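Oligogalacturonate lyase (Yersinia enterocolitica subsp. enterocolitica, PDB 3PE7) catalyses the cytoplasmic beta-elimination of oligogalacturonates, probably with the help of the manganese ion bound to its seven-bladed beta-propeller. Local coordinates at residues L64-L67 with N68-V71; F87-D91 with D92-F96; I194-P197 with Y198-S201. All coordinates share one frame; numbering follows the deposited sequence.

Contact 1. Residues L64-L67 with N68-V71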
# COMPACT_ATOMS: atom_id res chain seq x y z
N LEU A 64 9.31 -7.34 13.37
CA LEU A 64 7.98 -7.73 13.83
C LEU A 64 7.82 -7.25 15.26
O LEU A 64 8.59 -7.64 16.16
CB LEU A 64 7.78 -9.26 13.74
CG LEU A 64 6.34 -9.74 13.93
CD1 LEU A 64 5.49 -9.41 12.70
CD2 LEU A 64 6.32 -11.24 14.17
N LEU A 65 6.82 -6.41 15.48
CA LEU A 65 6.58 -5.83 16.79
C LEU A 65 5.47 -6.61 17.51
O LEU A 65 4.36 -6.76 16.97
CB LEU A 65 6.17 -4.35 16.65
CG LEU A 65 5.71 -3.57 17.89
CD1 LEU A 65 6.72 -3.61 19.03
CD2 LEU A 65 5.38 -2.12 17.50
N ASP A 66 5.79 -7.13 18.69
CA ASP A 66 4.78 -7.76 19.56
C ASP A 66 4.11 -6.63 20.34
O ASP A 66 4.74 -5.97 21.16
CB ASP A 66 5.42 -8.78 20.51
CG ASP A 66 4.39 -9.57 21.30
OD1 ASP A 66 3.46 -8.96 21.87
OD2 ASP A 66 4.52 -10.81 21.36
N LEU A 67 2.83 -6.40 20.06
CA LEU A 67 2.13 -5.23 20.61
C LEU A 67 1.77 -5.39 22.09
O LEU A 67 1.45 -4.41 22.76
CB LEU A 67 0.89 -4.89 19.77
CG LEU A 67 1.15 -4.50 18.32
CD1 LEU A 67 -0.16 -4.54 17.55
CD2 LEU A 67 1.78 -3.12 18.22
N ASN A 68 1.84 -6.62 22.59
CA ASN A 68 1.57 -6.87 24.00
C ASN A 68 2.84 -6.73 24.82
O ASN A 68 2.85 -6.16 25.91
CB ASN A 68 0.96 -8.27 24.16
CG ASN A 68 -0.45 -8.36 23.60
OD1 ASN A 68 -0.74 -9.21 22.77
ND2 ASN A 68 -1.32 -7.46 24.03
N THR A 69 3.94 -7.20 24.25
CA THR A 69 5.19 -7.29 24.96
C THR A 69 6.04 -6.04 24.70
O THR A 69 6.96 -5.71 25.47
CB THR A 69 5.84 -8.62 24.54
OG1 THR A 69 6.44 -9.27 25.66
CG2 THR A 69 6.76 -8.46 23.41
N GLN A 70 5.71 -5.34 23.62
CA GLN A 70 6.42 -4.15 23.13
C GLN A 70 7.85 -4.48 22.68
O GLN A 70 8.69 -3.61 22.60
CB GLN A 70 6.37 -2.99 24.13
CG GLN A 70 4.93 -2.64 24.47
CD GLN A 70 4.74 -1.50 25.44
OE1 GLN A 70 3.63 -1.28 25.93
NE2 GLN A 70 5.81 -0.75 25.72
N VAL A 71 8.09 -5.75 22.35
CA VAL A 71 9.39 -6.14 21.81
C VAL A 71 9.33 -6.28 20.30
O VAL A 71 8.41 -6.90 19.76
CB VAL A 71 9.91 -7.46 22.47
CG1 VAL A 71 11.18 -7.96 21.78
CG2 VAL A 71 10.16 -7.23 23.96
O HOH W 1 1.55 -10.85 21.43
O HOH W 2 1.59 -2.85 25.23
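Asp66 gathers the chain that follows it into a tight reversal, its carboxylate and both its backbone polar groups bonding to residues 68-71. These residues close the hairpin between strands 61-66 and 71-74, near the outer edge of one propeller blade. Among the side-chain bonds, Asp66 OD1 accepts Asn68 N at 2.9 Å, almost in line with its C-O bond, and Thr69 N at 3.0 Å from above the carboxylate plane. The first is an Asx turn, and a weak backbone bond, Gln70 N to Asp66 O at 2.7 Å, completes the pattern of an Asx motif. Asp66 CG stands opposite its own N (chi1 -173°), beside the carbonyl, where OD1 can reach the amides of Asn68 and Thr69. In the backbone, Asp66 N also bonds to Val71 O at 2.8 Å. Gln70 takes a left-handed conformation (phi 64°) as the loop turns back into the strand, and its NE2 bonds to Leu9 O. Two waters complete the polar set: one donates to Asp66 OD1 and Asn68 OD1, the other to Leu67 O and Gln70 OE1. In the packing, Thr69 crosses Asp66 at about a right angle, its CG2 against CB and 3.4 Å from Asp66 CG. Leu65, whose branched apolar side chain suits a buried strand position against Leu9 and Phe52, meets the Gln70 backbone with CD1. With two amides and a water directed at OD1, and Lys49 NZ forming a long, weak ion pair with OD2, the environment probably favours the charged carboxylate, an acceptor well suited to a loop start.

Contact 2. Residues F87-D91 with D92-F96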
# COMPACT_ATOMS: atom_id res chain seq x y z
N PHE A 87 4.78 -8.16 2.90
CA PHE A 87 3.51 -8.57 3.49
C PHE A 87 3.65 -9.89 4.24
O PHE A 87 4.54 -10.70 3.97
CB PHE A 87 2.42 -8.67 2.41
CG PHE A 87 2.71 -9.69 1.33
CD1 PHE A 87 2.23 -11.00 1.45
CD2 PHE A 87 3.44 -9.34 0.20
CE1 PHE A 87 2.48 -11.95 0.42
CE2 PHE A 87 3.69 -10.27 -0.83
CZ PHE A 87 3.22 -11.57 -0.72
N LEU A 88 2.77 -10.08 5.21
CA LEU A 88 2.67 -11.35 5.93
C LEU A 88 1.78 -12.31 5.16
O LEU A 88 0.82 -11.91 4.51
CB LEU A 88 2.08 -11.12 7.33
CG LEU A 88 2.89 -10.20 8.25
CD1 LEU A 88 2.14 -10.02 9.61
CD2 LEU A 88 4.30 -10.76 8.41
N SER A 89 2.11 -13.60 5.26
CA SER A 89 1.27 -14.63 4.66
C SER A 89 -0.08 -14.72 5.42
O SER A 89 -0.16 -14.29 6.58
CB SER A 89 1.99 -15.98 4.72
OG SER A 89 2.31 -16.33 6.06
N PRO A 90 -1.10 -15.32 4.79
CA PRO A 90 -2.39 -15.49 5.50
C PRO A 90 -2.26 -16.18 6.85
O PRO A 90 -2.91 -15.76 7.83
CB PRO A 90 -3.24 -16.32 4.52
CG PRO A 90 -2.71 -15.95 3.16
CD PRO A 90 -1.21 -15.69 3.37
N ASP A 91 -1.41 -17.21 6.93
CA ASP A 91 -1.25 -17.98 8.16
C ASP A 91 -0.31 -17.36 9.20
O ASP A 91 -0.03 -17.96 10.23
CB ASP A 91 -0.85 -19.44 7.82
CG ASP A 91 -1.96 -20.21 7.12
OD1 ASP A 91 -3.15 -19.86 7.29
OD2 ASP A 91 -1.64 -21.18 6.39
N ASP A 92 0.16 -16.13 8.94
CA ASP A 92 1.04 -15.43 9.90
C ASP A 92 2.41 -16.09 10.11
O ASP A 92 3.10 -15.80 11.09
CB ASP A 92 0.36 -15.27 11.27
CG ASP A 92 -0.96 -14.54 11.18
OD1 ASP A 92 -1.09 -13.62 10.34
OD2 ASP A 92 -1.88 -14.90 11.94
N ASP A 93 2.81 -16.96 9.19
CA ASP A 93 4.03 -17.73 9.39
C ASP A 93 5.19 -17.31 8.49
O ASP A 93 6.30 -17.86 8.62
CB ASP A 93 3.75 -19.23 9.25
CG ASP A 93 3.17 -19.62 7.90
OD1 ASP A 93 3.09 -20.84 7.63
OD2 ASP A 93 2.74 -18.75 7.11
N ALA A 94 4.94 -16.38 7.58
CA ALA A 94 5.97 -15.94 6.64
C ALA A 94 5.90 -14.46 6.31
O ALA A 94 4.84 -13.85 6.37
CB ALA A 94 5.91 -16.76 5.35
N LEU A 95 7.06 -13.90 5.97
CA LEU A 95 7.14 -12.57 5.37
C LEU A 95 7.62 -12.71 3.93
O LEU A 95 8.58 -13.44 3.67
CB LEU A 95 8.11 -11.69 6.14
CG LEU A 95 8.74 -10.48 5.44
CD1 LEU A 95 7.70 -9.37 5.20
CD2 LEU A 95 9.89 -9.97 6.30
N PHE A 96 6.96 -12.03 3.00
CA PHE A 96 7.44 -11.91 1.61
C PHE A 96 7.88 -10.47 1.36
O PHE A 96 7.18 -9.53 1.74
CB PHE A 96 6.35 -12.28 0.61
CG PHE A 96 5.99 -13.74 0.62
CD1 PHE A 96 5.01 -14.22 1.49
CD2 PHE A 96 6.64 -14.63 -0.23
CE1 PHE A 96 4.67 -15.59 1.50
CE2 PHE A 96 6.30 -16.00 -0.24
CZ PHE A 96 5.32 -16.48 0.64
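Phe87 pairs with Phe96 through two backbone bonds, Phe87 N to Phe96 O at 3.0 Å and Phe96 N to Phe87 O at 2.9 Å. Its CG lies between the backbone N and carbonyl carbon (chi1 62°), bringing the ring across the strand so that Phe96 CB sits over one face, 3.8 Å from the centroid of the Phe87 ring, a CH-pi contact. The two rings run nearly parallel, at 17°, but are slid apart and barely overlap; such broad apolar groups suit this buried side of the sheet. Leu88 faces the other side with Leu95, in a non-hydrogen-bonded antiparallel pair, and Leu88 CA makes a CA-H...O contact with Ala94 O at 3.3 Å. Here the short strand 87-88 starts a four-stranded propeller blade, and the Ser-Pro-Asp sequence that follows recalls the hairpin signature of TolB-like beta-propellers. Ser89 begins the type I turn: its N bonds to Ala94 O, and its O accepts Asp92 N at 3.0 Å. The small hydroxyl fits inside the bend, where Ser89 OG donates to Asp93 OD2 at 2.7 Å. Pro90 suits the next position because its ring already fixes the phi required there. Asp91 follows, its CB 3.7 Å from Asp93 OD2, and hands the chain to Asp92, which adopts a left-handed conformation (phi 65°) and turns its carboxylate to salt bridges with Lys41 and Arg45.

Contact 3. Residues I194-P197 with Y198-S201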
# COMPACT_ATOMS: atom_id res chain seq x y z
N ILE A 194 -2.98 -6.06 -9.08
CA ILE A 194 -3.51 -6.54 -7.81
C ILE A 194 -4.53 -7.65 -8.10
O ILE A 194 -5.54 -7.41 -8.78
CB ILE A 194 -4.15 -5.38 -6.98
CG1 ILE A 194 -4.93 -4.42 -7.88
CG2 ILE A 194 -3.05 -4.62 -6.15
CD1 ILE A 194 -5.72 -3.29 -7.18
N TYR A 195 -4.25 -8.86 -7.61
CA TYR A 195 -5.24 -9.96 -7.65
C TYR A 195 -6.52 -9.51 -6.93
O TYR A 195 -6.45 -8.91 -5.86
CB TYR A 195 -4.70 -11.20 -6.92
CG TYR A 195 -4.05 -12.24 -7.81
CD1 TYR A 195 -2.70 -12.56 -7.67
CD2 TYR A 195 -4.81 -12.94 -8.76
CE1 TYR A 195 -2.10 -13.54 -8.48
CE2 TYR A 195 -4.23 -13.89 -9.56
CZ TYR A 195 -2.88 -14.20 -9.42
OH TYR A 195 -2.33 -15.16 -10.22
N ARG A 196 -7.69 -9.82 -7.51
CA ARG A 196 -8.95 -9.64 -6.79
C ARG A 196 -8.98 -10.64 -5.63
O ARG A 196 -8.81 -11.84 -5.85
CB ARG A 196 -10.14 -9.90 -7.71
CG ARG A 196 -11.50 -9.71 -7.00
CD ARG A 196 -12.66 -9.87 -8.00
NE ARG A 196 -13.97 -9.66 -7.36
CZ ARG A 196 -15.12 -10.02 -7.93
NH1 ARG A 196 -16.28 -9.78 -7.33
NH2 ARG A 196 -15.11 -10.64 -9.11
N PRO A 197 -9.19 -10.16 -4.38
CA PRO A 197 -9.31 -11.11 -3.29
C PRO A 197 -10.38 -12.17 -3.58
O PRO A 197 -11.48 -11.84 -4.01
CB PRO A 197 -9.72 -10.23 -2.10
CG PRO A 197 -9.12 -8.90 -2.39
CD PRO A 197 -9.24 -8.76 -3.90
N TYR A 198 -10.02 -13.44 -3.35
CA TYR A 198 -10.93 -14.61 -3.50
C TYR A 198 -11.39 -14.87 -4.92
O TYR A 198 -12.33 -15.66 -5.15
CB TYR A 198 -12.12 -14.52 -2.51
CG TYR A 198 -11.63 -14.16 -1.12
CD1 TYR A 198 -10.96 -15.09 -0.34
CD2 TYR A 198 -11.79 -12.87 -0.62
CE1 TYR A 198 -10.49 -14.74 0.92
CE2 TYR A 198 -11.32 -12.51 0.62
CZ TYR A 198 -10.67 -13.44 1.39
OH TYR A 198 -10.21 -13.08 2.64
N ASP A 199 -10.74 -14.23 -5.89
CA ASP A 199 -11.03 -14.47 -7.32
C ASP A 199 -9.74 -14.36 -8.15
O ASP A 199 -9.45 -13.32 -8.73
CB ASP A 199 -12.11 -13.50 -7.82
CG ASP A 199 -12.41 -13.65 -9.31
OD1 ASP A 199 -12.18 -14.75 -9.87
OD2 ASP A 199 -12.89 -12.67 -9.92
N ASP A 200 -8.98 -15.44 -8.18
CA ASP A 200 -7.75 -15.48 -8.98
C ASP A 200 -7.95 -15.23 -10.47
O ASP A 200 -6.99 -14.89 -11.16
CB ASP A 200 -7.01 -16.80 -8.79
CG ASP A 200 -6.51 -17.00 -7.39
OD1 ASP A 200 -5.80 -18.00 -7.19
OD2 ASP A 200 -6.81 -16.19 -6.48
N SER A 201 -9.18 -15.38 -10.96
CA SER A 201 -9.46 -15.17 -12.37
C SER A 201 -9.45 -13.68 -12.77
O SER A 201 -9.44 -13.36 -13.96
CB SER A 201 -10.79 -15.82 -12.76
OG SER A 201 -10.68 -17.25 -12.77
O HOH W 3 -6.97 -13.80 -5.05
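Arg196 and Asp199 both carry CG opposite the backbone N (chi1 -179° and 177°), and the arginine chain stays extended from CG to NE, so that the aspartate crosses it obliquely, with Asp199 OD2 3.4 Å from Arg196 CD as well as within reach of NH2. The turn is type II, running from Arg196 to Asp199, and it connects the first two strands, 190-196 and 202-207, of a propeller blade. Asp199 N closes it on Arg196 O at 3.1 Å. Pro197 suits the first corner, where its ring fixes the required phi, and Tyr198 takes the left-handed second one, its CD2 3.7 Å from Pro197 CB.

The salt bridge joins Arg196 NH2 to Asp199 OD2 at 3.1 Å. It is not a flat, two-pronged pairing: NH2 comes from the anti side of the carboxylate, the bond is bent and tilted out of both planes, and the two planar groups stand 71° apart. Both ends have further partners: Thr202 OG1 bonds to Asp199 OD2, and Arg196 NH2 also bridges to Glu272, a calcium ligand, so this arginine belongs to the second shell of that site and probably helps to position Glu272.

Next to Arg196, Tyr195 turns its ring edge to Asp200 O, which lies in the ring plane 3.3 Å from CE2. The hydroxyls of Tyr195 and Tyr198 bond to Glu223 and to Tyr292 OH, and Asp200 OD1 pairs with Lys138. A water donates to both Asp200 OD2 and Arg196 O, at 2.8 Å from each.

Each contact is a chain reversal inside a different blade, and none touches another. Contact 1 lies at the surface toward the outside of its blade; contact 2 is mostly buried and contact 3 partly so, both leading out of the first strand of a blade. The centre of contact 2 is about 17 Å from that of either other contact, whereas those of contacts 1 and 3 are about 32 Å apart. The chemistry changes accordingly: contact 1 relies on one carboxylate, amides and water, contact 2 sets paired aromatic and aliphatic residues behind a polar turn, and contact 3 adds a salt bridge that leads on to a calcium site.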